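Local coordinates for protein delta-aminolevulinic acid dehydratase (Toxoplasma gondii ME49, PDB 3OBK) that catalyses the condensation of two 5-aminolevulinate molecules to porphobilinogen, an early step of tetrapyrrole biosynthesis, at residues S45-L50 and A328-Y333; K88-F93 and P127-L132. All blocks are in the same frame, centred on the assembly; numbering follows the deposited sequence.

Contact 1 of 2, residues S45-L50 and A328-Y333; sequences SLIYPL and AVATYY. With PBG (3-[5-(aminomethyl)-4-(carboxymethyl)-1H-pyrrol-3-yl]propanoic acid), chain L.
P49 lies over one face of the Y332 ring, the two side chains crossing at about a right angle. Its CG sits 4.0 Å from the ring centroid, displaced toward the rim above CD1 and CE1, a CH-pi contact, while CB adds a touch on CE1. Carboxylate oxygen O3A of porphobilinogen lies at the edge of the same ring, in its plane, and accepts a 2.6 Å hydrogen bond from Y332 OH; Y290 is a second hydrogen-bonding partner of that hydroxyl. The first bond of the Y332 side chain points away from 45-50, but with CG beside the backbone N (chi1 -58°) the ring comes back to the proline. The Y48 ring has L50 CD2 over one face and carbonyl oxygens of the other segment near its edge, Y48 CE1 being 3.6 Å from Y332 O. Its hydroxyl is hydrogen-bonded to E78.

The backbones run parallel. V329 N donates to S45 O, I47 N to V329 O (2.9 Å) and T331 N to I47 O. I47 and A330 share one face of the sheet, CB to CB at 4.0 Å, and I47 CD1 extends to A328 CB. L46 and V329 occupy the other face. Beyond the ladder, T331 OG1 accepts from Y333 N at 3.1 Å, an ST turn. L35 of the second subunit packs on I47 and A328. Pairing of the first and last strands closes a TIM barrel, and the turn after the last strand delivers a tyrosine to the product pocket, where the C-terminal ends of barrel strands are expected to carry the active site.

Contact 2 of 2, residues K88-F93 and P127-L132; sequences KAFMLF and PDVLLL
The axes of the short strand segments 89-93 and 130-132 run parallel and approach to 4.7 Å, their directions differing by 33°, and four hydrogen bonds hold the backbones in register: L130 N to K88 O, F90 N to L130 O, L132 N to F90 O and L92 N to L132 O. F90, L130 and L132 each use both N-H and C=O across the ladder.

On the face bearing A89, M91, L130 and L132, A89 CB meets L130 CD2 at 3.8 Å. M91 starts with CG anti to the backbone N (chi1 -163°), and a bend at chi3 turns its methyl CE to L132 CD2, 3.7 Å away. F90 and L131 lie on the other face. F90 crosses V129, just before the strand, at about a right angle, V129 CG2 touching F90 CD2 at 3.5 Å, while L130 O lies in the plane of the F90 ring at its edge. F90 also packs on helix 72-84, and L131, beside F90 CB, on helix 114-125. K88 turns outward to a hydrogen bond with Q34 of the second subunit. Two adjacent parallel strands linked through helix 114-125 make the beta-alpha-beta crossover from which a TIM barrel is built.

In the fold
Both contacts join neighbouring parallel strands of one barrel, and strand 46-53 connects them: it pairs with strand 328-331 in contact 1 and with strand 89-95 of contact 2, where L50 N lies 2.9 Å from M91 O in a probable hydrogen bond. Contact 1 is wholly buried and brings together chain regions 278 residues apart; in contact 2, which spans a single crossover, every touching residue but the partly exposed K88 is buried. Both pack apolar side chains along the ladder, but contact 1 also sends the Y332 hydroxyl to the product, while no side-chain polar bond crosses contact 2. F93 nevertheless reaches the same pocket, and both contacts meet the second subunit.

Contact 1 of 2, residues S45-L50 and A328-Y333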
ATOM      1  N   SER A  45       4.639   2.867  31.724  1.00 11.31           N
ATOM      2  CA  SER A  45       3.908   3.347  30.572  1.00 11.43           C
ATOM      3  C   SER A  45       2.696   4.185  31.014  1.00 11.20           C
ATOM      4  O   SER A  45       1.970   4.710  30.171  1.00 12.21           O
ATOM      5  CB  SER A  45       3.458   2.178  29.670  1.00 11.53           C
ATOM      6  OG  SER A  45       4.577   1.466  29.095  1.00 13.03           O
ATOM      7  N   LEU A  46       2.486   4.358  32.311  1.00 10.70           N
ATOM      8  CA  LEU A  46       1.358   5.154  32.797  1.00 10.16           C
ATOM      9  C   LEU A  46       1.809   6.552  33.257  1.00 10.12           C
ATOM     10  O   LEU A  46       2.863   6.704  33.879  1.00 10.56           O
ATOM     11  CB  LEU A  46       0.645   4.434  33.946  1.00 10.18           C
ATOM     12  CG  LEU A  46       0.242   2.968  33.698  1.00 11.27           C
ATOM     13  CD1 LEU A  46      -0.452   2.341  34.908  1.00  7.88           C
ATOM     14  CD2 LEU A  46      -0.620   2.797  32.388  1.00  9.13           C
ATOM     15  N   ILE A  47       0.994   7.553  32.921  1.00  9.55           N
ATOM     16  CA  ILE A  47       1.165   8.924  33.343  1.00  9.39           C
ATOM     17  C   ILE A  47       0.052   9.236  34.348  1.00  9.73           C
ATOM     18  O   ILE A  47      -1.132   8.989  34.074  1.00  9.96           O
ATOM     19  CB  ILE A  47       1.048   9.891  32.141  1.00  8.59           C
ATOM     20  CG1 ILE A  47       2.021   9.511  31.023  1.00  8.59           C
ATOM     21  CG2 ILE A  47       1.341  11.255  32.555  1.00  7.55           C
ATOM     22  CD1 ILE A  47       1.822  10.272  29.756  1.00  6.79           C
ATOM     23  N   TYR A  48       0.414   9.795  35.496  1.00  9.65           N
ATOM     24  CA  TYR A  48      -0.552  10.041  36.558  1.00  9.86           C
ATOM     25  C   TYR A  48      -0.860  11.533  36.644  1.00 10.05           C
ATOM     26  O   TYR A  48       0.031  12.337  36.934  1.00  9.87           O
ATOM     27  CB  TYR A  48       0.038   9.541  37.888  1.00 10.69           C
ATOM     28  CG  TYR A  48      -0.883   9.530  39.096  1.00 10.56           C
ATOM     29  CD1 TYR A  48      -2.249   9.380  38.952  1.00 11.65           C
ATOM     30  CD2 TYR A  48      -0.371   9.612  40.387  1.00 11.54           C
ATOM     31  CE1 TYR A  48      -3.088   9.342  40.048  1.00 13.15           C
ATOM     32  CE2 TYR A  48      -1.212   9.557  41.514  1.00 13.31           C
ATOM     33  CZ  TYR A  48      -2.578   9.425  41.318  1.00 14.09           C
ATOM     34  OH  TYR A  48      -3.472   9.402  42.352  1.00 15.80           O
ATOM     35  N   PRO A  49      -2.115  11.920  36.387  1.00 10.10           N
ATOM     36  CA  PRO A  49      -2.414  13.341  36.409  1.00 10.69           C
ATOM     37  C   PRO A  49      -2.997  13.813  37.739  1.00 10.65           C
ATOM     38  O   PRO A  49      -3.935  13.200  38.246  1.00 10.30           O
ATOM     39  CB  PRO A  49      -3.439  13.513  35.265  1.00 10.34           C
ATOM     40  CG  PRO A  49      -3.685  12.152  34.696  1.00 10.28           C
ATOM     41  CD  PRO A  49      -3.224  11.186  35.774  1.00 10.86           C
ATOM     42  N   LEU A  50      -2.430  14.894  38.277  1.00 10.27           N
ATOM     43  CA  LEU A  50      -2.806  15.391  39.598  1.00 10.82           C
ATOM     44  C   LEU A  50      -3.172  16.871  39.579  1.00 11.15           C
ATOM     45  O   LEU A  50      -2.786  17.625  38.672  1.00  9.32           O
ATOM     46  CB  LEU A  50      -1.675  15.180  40.598  1.00 11.23           C
ATOM     47  CG  LEU A  50      -1.228  13.724  40.797  1.00 10.79           C
ATOM     48  CD1 LEU A  50       0.110  13.671  41.482  1.00  9.44           C
ATOM     49  CD2 LEU A  50      -2.319  12.938  41.567  1.00 11.07           C
ATOM     50  N   ALA A 328       2.103   5.377  25.823  1.00  8.99           N
ATOM     51  CA  ALA A 328       1.855   5.773  27.226  1.00  9.10           C
ATOM     52  C   ALA A 328       0.399   6.121  27.338  1.00  9.20           C
ATOM     53  O   ALA A 328      -0.198   6.542  26.345  1.00  9.57           O
ATOM     54  CB  ALA A 328       2.699   6.967  27.607  1.00  8.64           C
ATOM     55  N   VAL A 329      -0.169   5.975  28.534  1.00  9.15           N
ATOM     56  CA  VAL A 329      -1.560   6.352  28.793  1.00  8.99           C
ATOM     57  C   VAL A 329      -1.601   7.281  29.999  1.00  9.18           C
ATOM     58  O   VAL A 329      -1.063   6.950  31.029  1.00  9.46           O
ATOM     59  CB  VAL A 329      -2.378   5.088  29.116  1.00  9.34           C
ATOM     60  CG1 VAL A 329      -3.830   5.416  29.351  1.00  8.96           C
ATOM     61  CG2 VAL A 329      -2.220   4.049  27.962  1.00  9.58           C
ATOM     62  N   ALA A 330      -2.210   8.457  29.867  1.00  9.09           N
ATOM     63  CA  ALA A 330      -2.436   9.336  31.011  1.00  9.28           C
ATOM     64  C   ALA A 330      -3.736   8.865  31.669  1.00  9.73           C
ATOM     65  O   ALA A 330      -4.770   8.804  31.007  1.00 10.91           O
ATOM     66  CB  ALA A 330      -2.532  10.789  30.576  1.00  8.41           C
ATOM     67  N   THR A 331      -3.708   8.493  32.945  1.00  9.79           N
ATOM     68  CA  THR A 331      -4.940   7.993  33.562  1.00  9.65           C
ATOM     69  C   THR A 331      -4.985   8.259  35.039  1.00  9.79           C
ATOM     70  O   THR A 331      -3.999   8.059  35.703  1.00 10.43           O
ATOM     71  CB  THR A 331      -5.160   6.466  33.292  1.00 10.13           C
ATOM     72  OG1 THR A 331      -6.286   5.990  34.044  1.00 10.10           O
ATOM     73  CG2 THR A 331      -3.924   5.669  33.650  1.00  9.07           C
ATOM     74  N   TYR A 332      -6.148   8.681  35.551  1.00 10.03           N
ATOM     75  CA  TYR A 332      -6.318   8.939  36.985  1.00  9.87           C
ATOM     76  C   TYR A 332      -6.260   7.626  37.779  1.00 10.27           C
ATOM     77  O   TYR A 332      -6.080   7.649  39.003  1.00 11.25           O
ATOM     78  CB  TYR A 332      -7.602   9.746  37.252  1.00  9.36           C
ATOM     79  CG  TYR A 332      -7.596  11.060  36.510  1.00  8.96           C
ATOM     80  CD1 TYR A 332      -6.854  12.128  36.962  1.00  8.98           C
ATOM     81  CD2 TYR A 332      -8.286  11.207  35.315  1.00  9.12           C
ATOM     82  CE1 TYR A 332      -6.830  13.305  36.283  1.00  8.87           C
ATOM     83  CE2 TYR A 332      -8.275  12.381  34.615  1.00  8.70           C
ATOM     84  CZ  TYR A 332      -7.537  13.447  35.093  1.00  9.41           C
ATOM     85  OH  TYR A 332      -7.504  14.638  34.380  1.00  8.66           O
ATOM     86  N   TYR A 333      -6.356   6.488  37.094  1.00 10.20           N
ATOM     87  CA  TYR A 333      -6.117   5.169  37.731  1.00 10.45           C
ATOM     88  C   TYR A 333      -4.645   4.711  37.741  1.00 10.30           C
ATOM     89  O   TYR A 333      -4.358   3.577  38.087  1.00 10.15           O
ATOM     90  CB  TYR A 333      -6.943   4.080  37.027  1.00 10.44           C
ATOM     91  CG  TYR A 333      -8.336   3.928  37.543  1.00 10.63           C
ATOM     92  CD1 TYR A 333      -8.587   3.390  38.800  1.00 11.28           C
ATOM     93  CD2 TYR A 333      -9.412   4.285  36.773  1.00 11.16           C
ATOM     94  CE1 TYR A 333      -9.896   3.236  39.262  1.00 11.76           C
ATOM     95  CE2 TYR A 333     -10.722   4.146  37.235  1.00 10.80           C
ATOM     96  CZ  TYR A 333     -10.959   3.622  38.461  1.00 11.45           C
ATOM     97  OH  TYR A 333     -12.271   3.496  38.872  1.00 12.70           O
TER
HETATM   98  CHA PBG L 360      -7.338  22.224  29.345  1.00 19.71           C
HETATM   99  C1A PBG L 360      -7.487  20.777  29.685  1.00 19.58           C
HETATM  100  C2A PBG L 360      -8.680  20.063  29.759  1.00 19.49           C
HETATM  101  C3A PBG L 360      -8.329  18.770  30.099  1.00 16.46           C
HETATM  102  C4A PBG L 360      -6.948  18.714  30.134  1.00 18.81           C
HETATM  103  NA  PBG L 360      -6.462  19.943  29.910  1.00 19.44           N
HETATM  104  C5A PBG L 360     -10.096  20.583  29.683  1.00 21.31           C
HETATM  105  C6A PBG L 360     -10.555  21.074  28.379  1.00 19.95           C
HETATM  106  O1A PBG L 360      -9.665  21.369  27.538  1.00 22.89           O
HETATM  107  O2A PBG L 360     -11.776  21.264  28.175  1.00 16.92           O
HETATM  108  C7A PBG L 360      -9.279  17.668  30.369  1.00 14.72           C
HETATM  109  C8A PBG L 360      -8.727  16.448  31.006  1.00 12.13           C
HETATM  110  C9A PBG L 360      -9.674  15.468  31.562  1.00  9.48           C
HETATM  111  O3A PBG L 360      -9.254  14.705  32.426  1.00 14.05           O
HETATM  112  O4A PBG L 360     -10.905  15.550  31.426  1.00  9.26           O
HETATM  113  N1  PBG L 360      -6.665  22.566  28.135  1.00 18.89           N

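Contact 2 of 2, residues K88-F93 and P127-L132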
ATOM      1  N   LYS A  88       6.509   6.814  36.852  1.00 12.83           N
ATOM      2  CA  LYS A  88       7.602   7.769  36.750  1.00 14.09           C
ATOM      3  C   LYS A  88       7.162   9.125  36.214  1.00 13.94           C
ATOM      4  O   LYS A  88       7.852  10.120  36.454  1.00 15.05           O
ATOM      5  CB  LYS A  88       8.769   7.172  35.926  1.00 14.64           C
ATOM      6  CG  LYS A  88       9.827   6.444  36.810  1.00 16.11           C
ATOM      7  CD  LYS A  88       9.941   4.980  36.550  1.00 17.94           C
ATOM      8  CE  LYS A  88      11.228   4.394  37.141  1.00 18.35           C
ATOM      9  NZ  LYS A  88      12.403   4.396  36.168  1.00 18.04           N
ATOM     10  N   ALA A  89       5.998   9.189  35.558  1.00 13.35           N
ATOM     11  CA  ALA A  89       5.562  10.423  34.879  1.00 12.74           C
ATOM     12  C   ALA A  89       4.276  11.001  35.433  1.00 12.27           C
ATOM     13  O   ALA A  89       3.269  10.322  35.534  1.00 12.40           O
ATOM     14  CB  ALA A  89       5.407  10.175  33.396  1.00 12.18           C
ATOM     15  N   PHE A  90       4.302  12.290  35.707  1.00 12.48           N
ATOM     16  CA  PHE A  90       3.232  12.952  36.423  1.00 12.96           C
ATOM     17  C   PHE A  90       2.900  14.250  35.726  1.00 13.55           C
ATOM     18  O   PHE A  90       3.780  15.040  35.386  1.00 14.17           O
ATOM     19  CB  PHE A  90       3.660  13.259  37.865  1.00 13.43           C
ATOM     20  CG  PHE A  90       4.105  12.063  38.630  1.00 12.22           C
ATOM     21  CD1 PHE A  90       3.232  11.402  39.443  1.00 13.24           C
ATOM     22  CD2 PHE A  90       5.384  11.584  38.505  1.00 12.14           C
ATOM     23  CE1 PHE A  90       3.634  10.294  40.138  1.00 13.78           C
ATOM     24  CE2 PHE A  90       5.789  10.475  39.183  1.00 12.34           C
ATOM     25  CZ  PHE A  90       4.904   9.816  39.991  1.00 13.05           C
ATOM     26  N   MET A  91       1.621  14.474  35.532  1.00 13.96           N
ATOM     27  CA  MET A  91       1.136  15.624  34.802  1.00 15.01           C
ATOM     28  C   MET A  91       0.474  16.486  35.884  1.00 15.06           C
ATOM     29  O   MET A  91      -0.224  15.952  36.738  1.00 15.62           O
ATOM     30  CB  MET A  91       0.151  15.093  33.748  1.00 15.04           C
ATOM     31  CG  MET A  91      -0.235  15.961  32.590  1.00 18.29           C
ATOM     32  SD  MET A  91      -1.250  14.989  31.378  1.00 24.01           S
ATOM     33  CE  MET A  91      -0.072  14.428  30.146  1.00 17.97           C
ATOM     34  N   LEU A  92       0.705  17.796  35.870  1.00 15.55           N
ATOM     35  CA  LEU A  92       0.213  18.692  36.931  1.00 16.30           C
ATOM     36  C   LEU A  92      -0.708  19.801  36.450  1.00 15.91           C
ATOM     37  O   LEU A  92      -0.370  20.577  35.567  1.00 16.87           O
ATOM     38  CB  LEU A  92       1.377  19.369  37.660  1.00 17.04           C
ATOM     39  CG  LEU A  92       2.577  18.539  38.073  1.00 17.70           C
ATOM     40  CD1 LEU A  92       3.547  19.500  38.707  1.00 20.47           C
ATOM     41  CD2 LEU A  92       2.192  17.403  39.022  1.00 17.99           C
ATOM     42  N   PHE A  93      -1.856  19.905  37.085  1.00 15.67           N
ATOM     43  CA  PHE A  93      -2.827  20.911  36.752  1.00 15.54           C
ATOM     44  C   PHE A  93      -3.062  21.783  37.991  1.00 16.16           C
ATOM     45  O   PHE A  93      -3.179  21.264  39.091  1.00 16.32           O
ATOM     46  CB  PHE A  93      -4.122  20.226  36.360  1.00 15.21           C
ATOM     47  CG  PHE A  93      -4.023  19.366  35.138  1.00 14.17           C
ATOM     48  CD1 PHE A  93      -4.046  19.928  33.872  1.00 14.80           C
ATOM     49  CD2 PHE A  93      -4.002  18.000  35.247  1.00 12.68           C
ATOM     50  CE1 PHE A  93      -4.009  19.128  32.747  1.00 12.90           C
ATOM     51  CE2 PHE A  93      -3.985  17.197  34.139  1.00 12.36           C
ATOM     52  CZ  PHE A  93      -3.983  17.740  32.897  1.00 12.94           C
ATOM     53  N   PRO A 127      14.420  14.524  42.592  1.00 31.56           N
ATOM     54  CA  PRO A 127      15.140  15.203  41.496  1.00 31.49           C
ATOM     55  C   PRO A 127      15.098  14.551  40.120  1.00 30.53           C
ATOM     56  O   PRO A 127      15.294  15.256  39.112  1.00 30.47           O
ATOM     57  CB  PRO A 127      16.574  15.256  42.010  1.00 32.57           C
ATOM     58  CG  PRO A 127      16.419  15.300  43.497  1.00 33.15           C
ATOM     59  CD  PRO A 127      15.259  14.401  43.798  1.00 32.59           C
ATOM     60  N   ASP A 128      14.814  13.252  40.069  1.00 29.61           N
ATOM     61  CA  ASP A 128      14.705  12.531  38.806  1.00 29.00           C
ATOM     62  C   ASP A 128      13.252  12.312  38.337  1.00 27.79           C
ATOM     63  O   ASP A 128      13.016  11.559  37.379  1.00 27.14           O
ATOM     64  CB  ASP A 128      15.418  11.186  38.931  1.00 29.84           C
ATOM     65  CG  ASP A 128      14.748  10.242  39.926  1.00 31.23           C
ATOM     66  OD1 ASP A 128      15.154   9.076  39.978  1.00 32.35           O
ATOM     67  OD2 ASP A 128      13.819  10.655  40.659  1.00 34.53           O
ATOM     68  N   VAL A 129      12.279  12.943  39.005  1.00 26.66           N
ATOM     69  CA  VAL A 129      10.860  12.752  38.648  1.00 25.04           C
ATOM     70  C   VAL A 129      10.615  13.285  37.239  1.00 23.24           C
ATOM     71  O   VAL A 129      11.223  14.276  36.837  1.00 23.24           O
ATOM     72  CB  VAL A 129       9.881  13.464  39.684  1.00 25.51           C
ATOM     73  CG1 VAL A 129       9.972  15.010  39.587  1.00 24.88           C
ATOM     74  CG2 VAL A 129       8.415  12.988  39.521  1.00 22.85           C
ATOM     75  N   LEU A 130       9.736  12.633  36.489  1.00 21.32           N
ATOM     76  CA  LEU A 130       9.313  13.171  35.181  1.00 19.79           C
ATOM     77  C   LEU A 130       8.027  14.040  35.280  1.00 18.06           C
ATOM     78  O   LEU A 130       6.960  13.541  35.598  1.00 16.66           O
ATOM     79  CB  LEU A 130       9.121  12.021  34.199  1.00 19.23           C
ATOM     80  CG  LEU A 130       9.194  12.396  32.726  1.00 19.45           C
ATOM     81  CD1 LEU A 130      10.622  12.817  32.394  1.00 20.12           C
ATOM     82  CD2 LEU A 130       8.739  11.226  31.855  1.00 18.04           C
ATOM     83  N   LEU A 131       8.143  15.340  35.021  1.00 17.24           N
ATOM     84  CA  LEU A 131       6.999  16.256  35.136  1.00 16.51           C
ATOM     85  C   LEU A 131       6.530  16.796  33.795  1.00 15.73           C
ATOM     86  O   LEU A 131       7.312  17.268  33.000  1.00 14.69           O
ATOM     87  CB  LEU A 131       7.331  17.424  36.059  1.00 16.98           C
ATOM     88  CG  LEU A 131       7.857  17.061  37.444  1.00 17.52           C
ATOM     89  CD1 LEU A 131       8.091  18.326  38.280  1.00 17.35           C
ATOM     90  CD2 LEU A 131       6.919  16.067  38.158  1.00 17.30           C
ATOM     91  N   LEU A 132       5.226  16.711  33.562  1.00 15.98           N
ATOM     92  CA  LEU A 132       4.605  17.180  32.331  1.00 15.56           C
ATOM     93  C   LEU A 132       3.588  18.233  32.745  1.00 15.66           C
ATOM     94  O   LEU A 132       2.660  17.929  33.472  1.00 15.39           O
ATOM     95  CB  LEU A 132       3.873  16.024  31.627  1.00 15.26           C
ATOM     96  CG  LEU A 132       4.599  14.844  30.964  1.00 15.32           C
ATOM     97  CD1 LEU A 132       5.669  14.239  31.909  1.00 13.15           C
ATOM     98  CD2 LEU A 132       3.565  13.747  30.512  1.00 12.59           C
TER